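Local coordinates for hypothetical protein (Neisseria meningitidis, PDB 2O5H) that is of unknown function but forms a disulfide-linked dimer of small alpha-beta subunits and belongs to an uncharacterised family of bacterial proteins, at residues R89-E94 with G111-V116; H67-R72 with V123-E128; D18-D23 with F56-E61; C36-I41 with E50-F55. All blocks are in the same frame, centred on the assembly; numbering follows the deposited sequence.

Interaction 1 of 4, residues R89-E94 with G111-V116; sequences REVWPE and GMWLTV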
# COMPACT_ATOMS: atom_id res chain seq x y z
N ARG A 89 -8.28 -16.73 -1.56
CA ARG A 89 -9.69 -16.86 -1.12
C ARG A 89 -9.88 -17.87 0.02
O ARG A 89 -10.67 -17.62 0.95
CB ARG A 89 -10.64 -17.17 -2.30
CG ARG A 89 -11.00 -15.89 -3.07
CD ARG A 89 -12.11 -16.13 -4.02
NE ARG A 89 -12.26 -15.07 -5.00
CZ ARG A 89 -13.02 -13.99 -4.85
NH1 ARG A 89 -13.72 -13.80 -3.74
NH2 ARG A 89 -13.07 -13.09 -5.83
N GLU A 90 -9.14 -18.98 -0.02
CA GLU A 90 -9.31 -20.01 0.97
C GLU A 90 -9.01 -19.56 2.38
O GLU A 90 -9.54 -20.13 3.32
CB GLU A 90 -8.51 -21.28 0.60
CG GLU A 90 -9.18 -22.02 -0.55
CD GLU A 90 -8.77 -23.47 -0.69
OE1 GLU A 90 -8.17 -24.03 0.25
OE2 GLU A 90 -9.07 -24.06 -1.75
N VAL A 91 -8.20 -18.51 2.53
CA VAL A 91 -7.72 -18.05 3.84
C VAL A 91 -8.09 -16.57 4.06
O VAL A 91 -7.70 -15.95 5.05
CB VAL A 91 -6.16 -18.24 3.97
CG1 VAL A 91 -5.81 -19.72 4.08
CG2 VAL A 91 -5.42 -17.61 2.79
N TRP A 92 -8.87 -16.01 3.13
CA TRP A 92 -9.23 -14.60 3.18
C TRP A 92 -10.01 -14.32 4.48
O TRP A 92 -10.95 -15.06 4.82
CB TRP A 92 -10.09 -14.24 1.97
CG TRP A 92 -10.23 -12.78 1.74
CD1 TRP A 92 -11.32 -11.99 2.05
CD2 TRP A 92 -9.26 -11.93 1.13
NE1 TRP A 92 -11.06 -10.68 1.65
CE2 TRP A 92 -9.81 -10.63 1.07
CE3 TRP A 92 -7.96 -12.15 0.63
CZ2 TRP A 92 -9.09 -9.53 0.56
CZ3 TRP A 92 -7.25 -11.04 0.07
CH2 TRP A 92 -7.83 -9.76 0.03
N PRO A 93 -9.64 -13.25 5.21
CA PRO A 93 -10.40 -12.90 6.42
C PRO A 93 -11.91 -12.76 6.20
O PRO A 93 -12.35 -12.30 5.13
CB PRO A 93 -9.84 -11.52 6.78
CG PRO A 93 -8.37 -11.63 6.32
CD PRO A 93 -8.57 -12.26 4.95
N GLU A 94 -12.67 -13.07 7.25
CA GLU A 94 -14.11 -12.96 7.24
C GLU A 94 -14.63 -11.54 7.33
O GLU A 94 -15.74 -11.28 6.94
CB GLU A 94 -14.70 -13.81 8.36
CG GLU A 94 -14.58 -15.33 8.13
CD GLU A 94 -15.30 -16.14 9.21
OE1 GLU A 94 -15.18 -15.79 10.39
OE2 GLU A 94 -16.02 -17.09 8.89
N GLY A 111 -5.43 -4.98 5.50
CA GLY A 111 -4.10 -4.42 5.20
C GLY A 111 -2.98 -5.12 5.98
O GLY A 111 -1.94 -5.51 5.42
N MSE A 112 -3.18 -5.27 7.29
CA MSE A 112 -2.18 -5.93 8.14
C MSE A 112 -2.00 -7.39 7.78
O MSE A 112 -0.87 -7.89 7.73
CB MSE A 112 -2.59 -5.82 9.60
CG MSE A 112 -2.52 -4.40 10.08
SE MSE A 112 -3.14 -4.18 11.92
CE MSE A 112 -3.68 -2.32 11.81
N TRP A 113 -3.11 -8.09 7.54
CA TRP A 113 -3.08 -9.50 7.08
C TRP A 113 -2.24 -9.67 5.79
O TRP A 113 -1.39 -10.59 5.67
CB TRP A 113 -4.53 -9.99 6.91
CG TRP A 113 -4.66 -11.46 6.56
CD1 TRP A 113 -4.72 -12.50 7.41
CD2 TRP A 113 -4.74 -12.02 5.23
NE1 TRP A 113 -4.81 -13.69 6.71
CE2 TRP A 113 -4.83 -13.41 5.37
CE3 TRP A 113 -4.77 -11.46 3.94
CZ2 TRP A 113 -4.98 -14.28 4.26
CZ3 TRP A 113 -4.86 -12.30 2.85
CH2 TRP A 113 -4.98 -13.71 3.02
N LEU A 114 -2.46 -8.77 4.85
CA LEU A 114 -1.71 -8.76 3.59
C LEU A 114 -0.23 -8.41 3.79
O LEU A 114 0.60 -8.75 2.97
CB LEU A 114 -2.38 -7.83 2.59
CG LEU A 114 -3.68 -8.35 1.91
CD1 LEU A 114 -4.32 -7.21 1.10
CD2 LEU A 114 -3.37 -9.59 1.00
N THR A 115 0.10 -7.81 4.93
CA THR A 115 1.50 -7.52 5.31
C THR A 115 2.20 -8.67 5.99
O THR A 115 3.38 -8.90 5.73
CB THR A 115 1.58 -6.31 6.20
OG1 THR A 115 0.91 -5.25 5.56
CG2 THR A 115 3.06 -5.88 6.52
N VAL A 116 1.52 -9.39 6.88
CA VAL A 116 2.24 -10.33 7.71
C VAL A 116 1.71 -11.76 7.67
O VAL A 116 2.38 -12.66 8.18
CB VAL A 116 2.41 -9.84 9.21
CG1 VAL A 116 3.22 -8.53 9.30
CG2 VAL A 116 1.02 -9.70 9.92
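Pro93 covers one face of the Trp113 indole with its CG and CD, and this is the tight part of the contact. Its CG sits 3.8 Å from the centroid of the five-membered ring and only 11° off the ring normal, the geometry of a CH-pi interaction, while Pro93 CD stands over the centre of the ring system. In Trp113, chi1 of -175° sets CG anti to the backbone N, and the side chain starts toward the 89-94 segment. Trp92 closes in near the benzo end: its CE3 is 3.8 Å from Trp113 CZ3, with the six-membered rings inclined at 71° and their centroids 5.5 Å apart. The motif is a proline-tryptophan CH-pi pair that joins the end of one helix of this alpha-beta protein to another, mainly through side chains. Trp92 continues inward, packing on Trp38 and Phe55, and its NE1 makes a weak hydrogen bond to Thr52 OG1. On this inner side Leu114 CD2 also touches Trp92 CZ3, at 4.2 Å. A close backbone contact comes from Val91 O, which approaches Trp113 CZ2 obliquely at 3.3 Å. Packing thins toward solvent, where the exposed Val91 side chain meets only the indole edge, in plane, with CG2 3.7 Å from Trp113 CZ2.

Interaction 2 of 4, residues H67-R72 with V123-E128; sequences HLKLQR and VWIDPE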
# COMPACT_ATOMS: atom_id res chain seq x y z
N HIS A 67 3.13 -8.56 -14.67
CA HIS A 67 3.78 -7.45 -13.94
C HIS A 67 4.14 -7.88 -12.55
O HIS A 67 5.14 -7.44 -11.96
CB HIS A 67 2.86 -6.22 -13.86
CG HIS A 67 2.52 -5.62 -15.18
ND1 HIS A 67 3.43 -4.88 -15.92
CD2 HIS A 67 1.38 -5.64 -15.90
CE1 HIS A 67 2.86 -4.48 -17.04
NE2 HIS A 67 1.61 -4.92 -17.05
N LEU A 68 3.29 -8.75 -12.01
CA LEU A 68 3.38 -9.17 -10.64
C LEU A 68 3.66 -10.67 -10.60
O LEU A 68 3.12 -11.44 -11.39
CB LEU A 68 2.04 -8.87 -9.96
CG LEU A 68 1.88 -9.30 -8.53
CD1 LEU A 68 2.79 -8.41 -7.64
CD2 LEU A 68 0.38 -9.11 -8.20
N LYS A 69 4.52 -11.06 -9.67
CA LYS A 69 4.74 -12.48 -9.34
C LYS A 69 4.70 -12.59 -7.82
O LYS A 69 4.84 -11.59 -7.14
CB LYS A 69 6.07 -12.98 -9.94
CG LYS A 69 5.98 -13.26 -11.46
CD LYS A 69 7.29 -13.75 -12.08
CE LYS A 69 7.20 -13.70 -13.60
NZ LYS A 69 8.54 -13.70 -14.28
N LEU A 70 4.48 -13.78 -7.28
CA LEU A 70 4.33 -13.92 -5.84
C LEU A 70 5.34 -14.88 -5.26
O LEU A 70 5.61 -15.94 -5.82
CB LEU A 70 2.86 -14.36 -5.51
CG LEU A 70 1.77 -13.40 -6.03
CD1 LEU A 70 0.34 -13.94 -5.67
CD2 LEU A 70 1.97 -12.00 -5.46
N GLN A 71 5.83 -14.54 -4.08
CA GLN A 71 6.98 -15.16 -3.49
C GLN A 71 6.62 -15.60 -2.07
O GLN A 71 5.83 -14.94 -1.38
CB GLN A 71 8.03 -14.04 -3.49
CG GLN A 71 9.20 -14.13 -2.62
CD GLN A 71 8.98 -13.80 -1.19
OE1 GLN A 71 8.72 -12.63 -0.78
NE2 GLN A 71 9.17 -14.81 -0.38
N ARG A 72 7.21 -16.69 -1.61
CA ARG A 72 7.20 -17.03 -0.19
C ARG A 72 8.58 -17.55 0.22
O ARG A 72 9.20 -18.29 -0.55
CB ARG A 72 6.12 -18.04 0.14
CG ARG A 72 5.91 -18.11 1.62
CD ARG A 72 5.23 -19.38 2.13
NE ARG A 72 5.10 -19.22 3.59
CZ ARG A 72 4.14 -18.52 4.20
NH1 ARG A 72 3.16 -17.94 3.49
NH2 ARG A 72 4.13 -18.43 5.52
N VAL A 123 6.28 -9.50 -5.90
CA VAL A 123 7.50 -9.21 -6.68
C VAL A 123 7.08 -8.56 -7.98
O VAL A 123 6.24 -9.09 -8.70
CB VAL A 123 8.33 -10.49 -6.94
CG1 VAL A 123 9.58 -10.18 -7.76
CG2 VAL A 123 8.68 -11.13 -5.59
N TRP A 124 7.67 -7.40 -8.29
CA TRP A 124 7.29 -6.64 -9.48
C TRP A 124 8.35 -6.82 -10.55
O TRP A 124 9.54 -6.66 -10.28
CB TRP A 124 7.15 -5.17 -9.13
CG TRP A 124 5.91 -4.93 -8.34
CD1 TRP A 124 5.77 -4.97 -6.99
CD2 TRP A 124 4.62 -4.67 -8.89
NE1 TRP A 124 4.43 -4.74 -6.66
CE2 TRP A 124 3.72 -4.56 -7.82
CE3 TRP A 124 4.13 -4.53 -10.21
CZ2 TRP A 124 2.35 -4.28 -8.01
CZ3 TRP A 124 2.78 -4.27 -10.41
CH2 TRP A 124 1.90 -4.15 -9.31
N ILE A 125 7.90 -7.15 -11.76
CA ILE A 125 8.77 -7.44 -12.89
C ILE A 125 8.77 -6.22 -13.81
O ILE A 125 7.72 -5.79 -14.29
CB ILE A 125 8.34 -8.75 -13.66
CG1 ILE A 125 7.96 -9.87 -12.68
CG2 ILE A 125 9.44 -9.18 -14.71
CD1 ILE A 125 9.09 -10.31 -11.75
N ASP A 126 9.96 -5.65 -14.02
CA ASP A 126 10.12 -4.42 -14.80
C ASP A 126 9.70 -4.68 -16.25
O ASP A 126 10.12 -5.66 -16.84
CB ASP A 126 11.57 -3.97 -14.72
CG ASP A 126 11.80 -2.60 -15.30
OD1 ASP A 126 11.77 -2.46 -16.54
OD2 ASP A 126 12.03 -1.66 -14.51
N PRO A 127 8.83 -3.81 -16.80
CA PRO A 127 8.34 -4.02 -18.17
C PRO A 127 9.46 -3.89 -19.22
O PRO A 127 9.43 -4.60 -20.23
CB PRO A 127 7.29 -2.91 -18.36
CG PRO A 127 7.00 -2.38 -16.99
CD PRO A 127 8.25 -2.59 -16.20
N GLU A 128 10.42 -2.99 -18.98
CA GLU A 128 11.51 -2.74 -19.95
C GLU A 128 12.29 -4.00 -20.32
O GLU A 128 12.20 -4.48 -21.45
CB GLU A 128 12.48 -1.65 -19.44
CG GLU A 128 12.03 -0.20 -19.69
CD GLU A 128 13.17 0.72 -20.15
OE1 GLU A 128 14.31 0.60 -19.64
OE2 GLU A 128 12.93 1.56 -21.04
O HOH W 1 5.69 -4.15 -13.74
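Lys69 and Val123 face each other as an antiparallel hydrogen-bonded pair: Lys69 N gives to Val123 O, and Val123 N to Lys69 O, both at 2.8 Å. A third backbone bond, from Ile125 N to His67 O at 2.8 Å, is nearly straight at 173°. Leu68 and Trp124, between these bonds, form a non-hydrogen-bonded pair, whose place is marked by two CA-H...O contacts, one of them Trp124 CA to His67 O at 3.4 Å. Among apolar contacts, Leu68 CD1 lies over one face of the Trp124 indole, 4.2 Å from the centroid of its five-membered ring, a CH-pi contact set off-centre toward the rim. On the face that carries Lys69 and Val123, opposite Leu68 and Trp124, the extended Lys69 chain crosses Ile125 at about a right angle, CD to CD1 at 3.9 Å, and Gln71 CB touches Val123 CG2. A water donates to Ile125 O at 2.7 Å and lies 3.2 Å from His67 ND1 in a longer hydrogen bond. These are the two central strands of the antiparallel sheet, flanked by 75-76 and 132-133. Leu68 packs on Leu62 and Leu63 of helix 48-64, and Trp124 on Thr27 and Ile28 of helix 20-30, with Trp124 NE1 bonded to Leu32 O.

Interaction 3 of 4, residues D18-D23 with F56-E61; sequences DRLEED and FILFKE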
# COMPACT_ATOMS: atom_id res chain seq x y z
N ASP A 18 -14.35 -0.38 -15.33
CA ASP A 18 -14.13 1.02 -15.75
C ASP A 18 -13.04 1.79 -14.97
O ASP A 18 -12.73 2.94 -15.29
CB ASP A 18 -15.45 1.81 -15.69
CG ASP A 18 -16.66 1.00 -16.15
OD1 ASP A 18 -16.50 -0.03 -16.85
OD2 ASP A 18 -17.79 1.41 -15.82
N ARG A 19 -12.48 1.18 -13.93
CA ARG A 19 -11.29 1.78 -13.25
C ARG A 19 -10.08 0.85 -13.25
O ARG A 19 -9.03 1.18 -12.70
CB ARG A 19 -11.62 2.20 -11.81
CG ARG A 19 -12.15 1.03 -10.93
CD ARG A 19 -12.39 1.47 -9.51
NE ARG A 19 -11.15 1.62 -8.72
CZ ARG A 19 -11.06 2.36 -7.64
NH1 ARG A 19 -12.13 3.06 -7.26
NH2 ARG A 19 -9.91 2.40 -6.94
N LEU A 20 -10.22 -0.33 -13.86
CA LEU A 20 -9.16 -1.35 -13.82
C LEU A 20 -7.82 -0.82 -14.33
O LEU A 20 -6.79 -1.01 -13.69
CB LEU A 20 -9.58 -2.63 -14.57
CG LEU A 20 -8.54 -3.74 -14.82
CD1 LEU A 20 -7.94 -4.28 -13.52
CD2 LEU A 20 -9.12 -4.91 -15.58
N GLU A 21 -7.83 -0.14 -15.48
CA GLU A 21 -6.59 0.27 -16.15
C GLU A 21 -5.85 1.31 -15.34
O GLU A 21 -4.63 1.24 -15.18
CB GLU A 21 -6.85 0.79 -17.56
CG GLU A 21 -7.22 -0.30 -18.56
CD GLU A 21 -6.17 -1.41 -18.63
OE1 GLU A 21 -4.96 -1.08 -18.51
OE2 GLU A 21 -6.57 -2.60 -18.81
N GLU A 22 -6.61 2.26 -14.82
CA GLU A 22 -6.08 3.29 -13.95
C GLU A 22 -5.43 2.65 -12.71
O GLU A 22 -4.33 3.07 -12.27
CB GLU A 22 -7.23 4.19 -13.53
CG GLU A 22 -6.85 5.64 -13.30
CD GLU A 22 -7.56 6.23 -12.09
OE1 GLU A 22 -8.82 6.17 -12.07
OE2 GLU A 22 -6.86 6.74 -11.17
N ASP A 23 -6.10 1.66 -12.12
CA ASP A 23 -5.56 1.00 -10.93
C ASP A 23 -4.32 0.17 -11.27
O ASP A 23 -3.37 0.13 -10.52
CB ASP A 23 -6.65 0.12 -10.26
CG ASP A 23 -7.72 0.94 -9.52
OD1 ASP A 23 -7.60 2.18 -9.48
OD2 ASP A 23 -8.69 0.34 -8.99
N PHE A 56 -9.42 -8.87 -6.11
CA PHE A 56 -9.05 -10.05 -6.88
C PHE A 56 -9.03 -9.80 -8.38
O PHE A 56 -8.25 -10.44 -9.09
CB PHE A 56 -9.92 -11.27 -6.50
CG PHE A 56 -9.50 -11.89 -5.21
CD1 PHE A 56 -8.21 -12.45 -5.09
CD2 PHE A 56 -10.32 -11.86 -4.09
CE1 PHE A 56 -7.78 -13.00 -3.89
CE2 PHE A 56 -9.87 -12.45 -2.84
CZ PHE A 56 -8.62 -13.01 -2.76
N ILE A 57 -9.86 -8.89 -8.88
CA ILE A 57 -9.80 -8.58 -10.32
C ILE A 57 -8.46 -7.90 -10.64
O ILE A 57 -7.81 -8.20 -11.63
CB ILE A 57 -10.96 -7.66 -10.79
CG1 ILE A 57 -12.30 -8.40 -10.65
CG2 ILE A 57 -10.76 -7.18 -12.27
CD1 ILE A 57 -13.47 -7.46 -10.59
N LEU A 58 -8.05 -6.98 -9.76
CA LEU A 58 -6.84 -6.21 -10.00
C LEU A 58 -5.63 -7.15 -9.87
O LEU A 58 -4.75 -7.16 -10.71
CB LEU A 58 -6.74 -5.05 -8.99
CG LEU A 58 -5.44 -4.19 -8.96
CD1 LEU A 58 -5.17 -3.50 -10.35
CD2 LEU A 58 -5.59 -3.15 -7.85
N PHE A 59 -5.61 -7.89 -8.76
CA PHE A 59 -4.61 -8.91 -8.45
C PHE A 59 -4.43 -9.85 -9.65
O PHE A 59 -3.30 -10.04 -10.13
CB PHE A 59 -5.15 -9.62 -7.22
CG PHE A 59 -4.39 -10.81 -6.73
CD1 PHE A 59 -3.30 -10.65 -5.88
CD2 PHE A 59 -4.88 -12.10 -6.99
CE1 PHE A 59 -2.64 -11.79 -5.34
CE2 PHE A 59 -4.25 -13.24 -6.46
CZ PHE A 59 -3.13 -13.08 -5.63
N LYS A 60 -5.52 -10.45 -10.13
CA LYS A 60 -5.42 -11.37 -11.25
C LYS A 60 -4.95 -10.68 -12.52
O LYS A 60 -4.19 -11.27 -13.29
CB LYS A 60 -6.74 -12.10 -11.54
CG LYS A 60 -7.12 -13.11 -10.46
CD LYS A 60 -7.92 -14.26 -11.02
CE LYS A 60 -9.22 -13.84 -11.73
NZ LYS A 60 -10.14 -13.07 -10.85
N GLU A 61 -5.38 -9.45 -12.77
CA GLU A 61 -4.93 -8.81 -14.03
C GLU A 61 -3.41 -8.50 -14.02
O GLU A 61 -2.71 -8.66 -15.04
CB GLU A 61 -5.73 -7.55 -14.29
CG GLU A 61 -5.49 -6.92 -15.63
CD GLU A 61 -6.04 -7.75 -16.80
OE1 GLU A 61 -6.65 -8.83 -16.59
OE2 GLU A 61 -5.87 -7.30 -17.95
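Asp23, whose CB rests 3.9 Å from Leu58 CD1 across the contact, turns its carboxylate to the edge of the Arg19 guanidinium. The grip is side-on and falls on a single oxygen: Arg19 NE meets Asp23 OD2 at 2.8 Å and 160°, and NH2 reaches the same oxygen at 3.2 Å in a more bent bond. OD2 lies almost in the guanidinium plane and is met on its syn side, with NE 24° out of the carboxylate plane. The same oxygen accepts from Tyr16 OH, and OD1 bonds Tyr30 OH of the second subunit. Arg19 holds the N-cap position of helix 20-30, so the salt bridge spans the first turn of that helix.

Between the helices the meeting is apolar. In Leu20, chi1 of 171° sets CG anti to the backbone N. Its CD1 lies against Ile57 CG2, Leu58 CA and Glu61 CB, the last at 4.0 Å. Leu20 crosses Glu61 at about a right angle, with CD2 near the Glu61 CG methylene.

Beyond this packing, Glu21 OE2 and Glu61 OE2 come within 4.8 Å; both side chains also bridge to Arg65, and Glu61 to Arg64, which should offset the like charges. Helix 20-30 therefore packs on helix 48-64 through aliphatic carbon, while the buried carboxylate of Asp23 is satisfied within its own subunit and by the partner chain.

Interaction 4 of 4, residues C36-I41 with E50-F55; sequences CLWSTI and EKTEAF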
# COMPACT_ATOMS: atom_id res chain seq x y z
N CYS A 36 -1.10 -2.60 -0.29
CA CYS A 36 -1.42 -1.32 -0.96
C CYS A 36 -2.29 -1.52 -2.18
O CYS A 36 -2.94 -0.57 -2.63
CB CYS A 36 -0.13 -0.51 -1.28
SG CYS A 36 0.76 -0.02 0.20
N LEU A 37 -2.34 -2.73 -2.73
CA LEU A 37 -3.35 -3.03 -3.73
C LEU A 37 -4.73 -2.95 -3.12
O LEU A 37 -5.68 -2.55 -3.80
CB LEU A 37 -3.14 -4.42 -4.34
CG LEU A 37 -2.32 -4.52 -5.62
CD1 LEU A 37 -0.97 -3.83 -5.56
CD2 LEU A 37 -2.24 -6.00 -6.10
N TRP A 38 -4.86 -3.46 -1.89
CA TRP A 38 -6.10 -3.34 -1.12
C TRP A 38 -6.46 -1.86 -0.91
O TRP A 38 -7.58 -1.44 -1.18
CB TRP A 38 -5.99 -4.06 0.24
CG TRP A 38 -7.23 -3.87 1.09
CD1 TRP A 38 -7.40 -2.98 2.16
CD2 TRP A 38 -8.47 -4.53 0.90
NE1 TRP A 38 -8.68 -3.09 2.64
CE2 TRP A 38 -9.37 -4.01 1.87
CE3 TRP A 38 -8.93 -5.51 0.00
CZ2 TRP A 38 -10.71 -4.45 1.96
CZ3 TRP A 38 -10.24 -5.97 0.13
CH2 TRP A 38 -11.12 -5.42 1.08
N SER A 39 -5.49 -1.06 -0.44
CA SER A 39 -5.72 0.38 -0.28
C SER A 39 -6.16 1.08 -1.60
O SER A 39 -7.01 1.97 -1.58
CB SER A 39 -4.47 1.04 0.31
OG SER A 39 -4.23 0.48 1.59
N THR A 40 -5.58 0.66 -2.72
CA THR A 40 -5.92 1.17 -4.05
C THR A 40 -7.41 1.00 -4.41
O THR A 40 -8.02 1.88 -5.05
CB THR A 40 -5.03 0.47 -5.14
OG1 THR A 40 -3.64 0.74 -4.89
CG2 THR A 40 -5.37 0.96 -6.55
N ILE A 41 -8.00 -0.13 -3.98
CA ILE A 41 -9.40 -0.41 -4.32
C ILE A 41 -10.38 0.07 -3.22
O ILE A 41 -11.60 0.06 -3.41
CB ILE A 41 -9.65 -1.92 -4.77
CG1 ILE A 41 -9.22 -2.97 -3.71
CG2 ILE A 41 -8.97 -2.21 -6.09
CD1 ILE A 41 -10.19 -3.03 -2.53
N GLU A 50 -17.66 -6.41 -1.97
CA GLU A 50 -17.37 -5.71 -3.21
C GLU A 50 -15.89 -5.30 -3.33
O GLU A 50 -15.31 -5.41 -4.41
CB GLU A 50 -18.28 -4.51 -3.40
CG GLU A 50 -19.71 -4.95 -3.56
CD GLU A 50 -20.60 -3.84 -4.08
OE1 GLU A 50 -20.27 -2.66 -3.86
OE2 GLU A 50 -21.64 -4.16 -4.67
N LYS A 51 -15.30 -4.83 -2.23
CA LYS A 51 -13.87 -4.49 -2.22
C LYS A 51 -13.01 -5.72 -2.49
O LYS A 51 -12.08 -5.67 -3.29
CB LYS A 51 -13.49 -3.82 -0.90
CG LYS A 51 -13.87 -2.34 -0.83
CD LYS A 51 -13.41 -1.72 0.47
CE LYS A 51 -14.45 -2.10 1.56
NZ LYS A 51 -14.49 -1.19 2.70
N THR A 52 -13.34 -6.82 -1.82
CA THR A 52 -12.63 -8.11 -2.00
C THR A 52 -12.70 -8.56 -3.49
O THR A 52 -11.72 -8.99 -4.06
CB THR A 52 -13.25 -9.21 -1.09
OG1 THR A 52 -13.02 -8.89 0.29
CG2 THR A 52 -12.60 -10.58 -1.38
N GLU A 53 -13.85 -8.43 -4.11
CA GLU A 53 -13.98 -8.76 -5.55
C GLU A 53 -13.12 -7.85 -6.45
O GLU A 53 -12.48 -8.33 -7.37
CB GLU A 53 -15.44 -8.68 -6.01
CG GLU A 53 -16.33 -9.81 -5.43
CD GLU A 53 -15.70 -11.20 -5.54
OE1 GLU A 53 -15.32 -11.61 -6.68
OE2 GLU A 53 -15.62 -11.89 -4.48
N ALA A 54 -13.09 -6.57 -6.14
CA ALA A 54 -12.24 -5.59 -6.83
C ALA A 54 -10.76 -5.95 -6.64
O ALA A 54 -9.96 -5.98 -7.63
CB ALA A 54 -12.51 -4.22 -6.28
N PHE A 55 -10.38 -6.22 -5.39
CA PHE A 55 -9.03 -6.64 -5.15
C PHE A 55 -8.61 -7.81 -6.04
O PHE A 55 -7.55 -7.76 -6.66
CB PHE A 55 -8.80 -6.96 -3.66
CG PHE A 55 -7.44 -7.57 -3.39
CD1 PHE A 55 -6.35 -6.75 -3.07
CD2 PHE A 55 -7.26 -8.97 -3.45
CE1 PHE A 55 -5.09 -7.30 -2.80
CE2 PHE A 55 -6.00 -9.52 -3.20
CZ PHE A 55 -4.93 -8.70 -2.88
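Trp38 crosses both Lys51 and Phe55 at about a right angle. Its CG is anti to the backbone N (chi1 176°). The approach to helix 48-64 is made by the benzo atoms: CH2 of Trp38 reaches Lys51 CB at 3.5 Å, CZ3 nears Thr52 N, and CE3 meets Phe55 CB, near the indole plane, at 3.9 Å. Thr52 CA also lies at this edge. Over one face of the indole sits the CD1 methyl of Ile41, offset toward the rim. That methyl is wedged against the other helix as well, 3.3 Å from Lys51 O. Ile41 CG1 takes the crowded position between its backbone N and carbonyl carbon (chi1 57°), where it lies 3.8 Å from Phe55 N. Separately, Ile41 CB packs 4.0 Å from Ala54 CB.

The Phe55 ring turns its edge to Trp38 N, which lies in the ring plane 3.8 Å from CD1. Phe55 CE1 also touches Leu37 CB at 3.8 Å. The axes of the segments 36-41 and 50-55 pass 9.2 Å apart, at 121° between their N-to-C directions, so this is helix-helix packing at a steep crossing.

Every touching residue is buried. Lys51 bends at chi3 and its NZ leads away to Glu96, while Thr52 OG1, beside the Trp38 rim, is satisfied by Phe48 O. Apolar groups thus join helix 34-41 to helix 48-64, while Cys36 starts away from that contact and forms the disulfide with Cys36 of the second subunit.

How the interactions relate
Interactions 3 and 4 are buried and share helix 48-64, onto which helices 20-30 and 34-41 pack in turn; both also touch the second subunit, and Arg19 and Asp23 of one adjoin Thr40 and Ile41 of the other. Interactions 1 and 2 are only partly buried. Interaction 1 meets interaction 4 through Leu114 on Trp38 and a salt bridge from Arg89 NH1 to Glu53 OE2, whereas interaction 2 meets interaction 3 where Leu70 packs on Phe59 and interaction 4 where Trp124 meets Leu37. Backbone hydrogen bonds carry interaction 2, as befits a sheet; the other three are joined mainly by side-chain packing, largely aromatic in 1, mixed aromatic and aliphatic in 4, aliphatic in 3.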